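Local coordinates for protein 5-ketofructose reductase (Gluconobacter sp., PDB 7COK) that probably reduces 5-ketofructose with a nicotinamide cofactor, as a reductase of the shikimate dehydrogenase family, at residues A[21-24]-A[25-29]. Sequence-based numbering, arbitrary orientation.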
ATOM      1  N   ASN A  21      -2.357 -12.441   9.820  1.00 17.76           N
ATOM      2  CA  ASN A  21      -1.981 -11.335  10.690  1.00 16.39           C
ATOM      3  C   ASN A  21      -3.029 -10.218  10.670  1.00 15.67           C
ATOM      4  O   ASN A  21      -3.197  -9.555   9.660  1.00 14.81           O
ATOM      5  CB  ASN A  21      -0.601 -10.818  10.274  1.00 17.36           C
ATOM      6  CG  ASN A  21      -0.016  -9.821  11.247  1.00 19.17           C
ATOM      7  OD1 ASN A  21      -0.712  -8.983  11.817  1.00 19.39           O
ATOM      8  ND2 ASN A  21       1.300  -9.879  11.409  1.00 19.60           N
ATOM      9  N   PRO A  22      -3.751 -10.004  11.787  1.00 15.96           N
ATOM     10  CA  PRO A  22      -4.870  -9.044  11.759  1.00 15.74           C
ATOM     11  C   PRO A  22      -4.495  -7.565  12.026  1.00 14.45           C
ATOM     12  O   PRO A  22      -5.385  -6.733  12.191  1.00 14.94           O
ATOM     13  CB  PRO A  22      -5.785  -9.565  12.869  1.00 16.48           C
ATOM     14  CG  PRO A  22      -4.874 -10.219  13.830  1.00 16.85           C
ATOM     15  CD  PRO A  22      -3.619 -10.660  13.099  1.00 15.77           C
ATOM     16  N   THR A  23      -3.201  -7.253  12.082  1.00 13.88           N
ATOM     17  CA  THR A  23      -2.719  -5.923  12.478  1.00 13.58           C
ATOM     18  C   THR A  23      -3.292  -4.872  11.524  1.00 13.34           C
ATOM     19  O   THR A  23      -3.728  -3.798  11.942  1.00 13.09           O
ATOM     20  CB  THR A  23      -1.173  -5.878  12.504  1.00 14.43           C
ATOM     21  OG1 THR A  23      -0.685  -6.857  13.438  1.00 17.33           O
ATOM     22  CG2 THR A  23      -0.693  -4.539  12.956  1.00 15.91           C
ATOM     23  N   VAL A  24      -3.347  -5.226  10.238  1.00 12.69           N
ATOM     24  CA  VAL A  24      -3.940  -4.367   9.209  1.00 12.40           C
ATOM     25  C   VAL A  24      -5.340  -3.876   9.612  1.00 12.36           C
ATOM     26  O   VAL A  24      -5.615  -2.686   9.535  1.00 12.87           O
ATOM     27  CB  VAL A  24      -3.908  -4.993   7.772  1.00 12.73           C
ATOM     28  CG1 VAL A  24      -4.610  -6.342   7.715  1.00 13.87           C
ATOM     29  CG2 VAL A  24      -4.524  -4.041   6.736  1.00 12.55           C
ATOM     30  N   ALA A  25      -6.190  -4.793  10.061  1.00 12.54           N
ATOM     31  CA  ALA A  25      -7.552  -4.444  10.409  1.00 12.77           C
ATOM     32  C   ALA A  25      -7.576  -3.582  11.668  1.00 12.31           C
ATOM     33  O   ALA A  25      -8.299  -2.593  11.741  1.00 11.48           O
ATOM     34  CB  ALA A  25      -8.385  -5.703  10.589  1.00 13.95           C
ATOM     35  N   MET A  26      -6.769  -3.959  12.650  1.00 12.12           N
ATOM     36  CA  MET A  26      -6.700  -3.199  13.878  1.00 12.17           C
ATOM     37  C   MET A  26      -6.257  -1.745  13.617  1.00 11.62           C
ATOM     38  O   MET A  26      -6.909  -0.778  14.019  1.00 12.95           O
ATOM     39  CB  MET A  26      -5.782  -3.900  14.870  1.00 12.88           C
ATOM     40  CG  MET A  26      -5.702  -3.184  16.203  1.00 13.15           C
ATOM     41  SD  MET A  26      -4.468  -3.881  17.290  1.00 14.65           S
ATOM     42  CE  MET A  26      -2.937  -3.392  16.505  1.00 14.51           C
ATOM     43  N   VAL A  27      -5.137  -1.600  12.935  1.00 11.49           N
ATOM     44  CA  VAL A  27      -4.537  -0.302  12.731  1.00 11.39           C
ATOM     45  C   VAL A  27      -5.442   0.552  11.829  1.00 11.57           C
ATOM     46  O   VAL A  27      -5.647   1.697  12.136  1.00 11.42           O
ATOM     47  CB  VAL A  27      -3.110  -0.446  12.158  1.00 11.31           C
ATOM     48  CG1 VAL A  27      -2.557   0.904  11.752  1.00 12.11           C
ATOM     49  CG2 VAL A  27      -2.208  -1.085  13.212  1.00 12.46           C
ATOM     50  N   GLU A  28      -6.029  -0.024  10.783  1.00 11.54           N
ATOM     51  CA  GLU A  28      -6.870   0.766   9.876  1.00 11.86           C
ATOM     52  C   GLU A  28      -8.159   1.165  10.576  1.00 11.60           C
ATOM     53  O   GLU A  28      -8.678   2.255  10.305  1.00 11.69           O
ATOM     54  CB  GLU A  28      -7.112   0.054   8.554  1.00 11.29           C
ATOM     55  CG  GLU A  28      -5.856   0.077   7.688  1.00 12.56           C
ATOM     56  CD  GLU A  28      -6.087  -0.373   6.268  1.00 13.35           C
ATOM     57  OE1 GLU A  28      -7.109  -1.040   5.997  1.00 14.49           O
ATOM     58  OE2 GLU A  28      -5.241  -0.059   5.407  1.00 13.40           O
ATOM     59  N   ALA A  29      -8.636   0.337  11.508  1.00 11.98           N
ATOM     60  CA  ALA A  29      -9.812   0.745  12.288  1.00 12.00           C
ATOM     61  C   ALA A  29      -9.490   2.013  13.092  1.00 12.44           C
ATOM     62  O   ALA A  29     -10.294   2.966  13.160  1.00 11.43           O
ATOM     63  CB  ALA A  29     -10.277  -0.391  13.169  1.00 12.08           C
TER
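Val24 takes an unusual rotamer for a helical valine: CG1 is wedged between its own backbone N and carbonyl carbon (chi1 57°), while CG2 runs alongside Glu28, 4.0 Å from Glu28 CD. The pair spans the first two turns of helix 23-34, where Pro22 holds the N-cap position. Pro22 O receives Met26 N at 3.1 Å in an almost straight bond, and Ala25 N adds a weak one. Val27 N and Glu28 N continue the i to i+4 bonding to Thr23 O and Val24 O. Ahead of the cap, Asn21 forms an Asx turn: its OD1 accepts both Thr23 N (3.0 Å) and Thr23 OG1 (2.7 Å), the hydroxyl coming in on a lone pair. For that double grip OG1 sits beside the backbone N of Thr23 (chi1 -59°), which turns Thr23 CG2 anti to that N and puts it next to Val27 CG2, 3.8 Å away. Glu28 stretches out beyond CG and carries its carboxylate alongside Val24; OE2 accepts from Tyr40 N, and OE1 makes a salt bridge to Arg39 of the second subunit. With an alanine in place of Glu28, that arginine would probably lose its carboxylate partner, Tyr40 N its acceptor, and Val24 CG2 its neighbour along the helix. Phe6 of the second subunit packs on Pro22, Val24 and Ala25. Within the substrate-binding domain, this helix links strands 9-15 and 38-44 in a beta-alpha-beta unit: Thr23, Val24 and Val27 rest on Tyr40 of strand 38-44, while Met26 fits against helices 248-264 and 270-281.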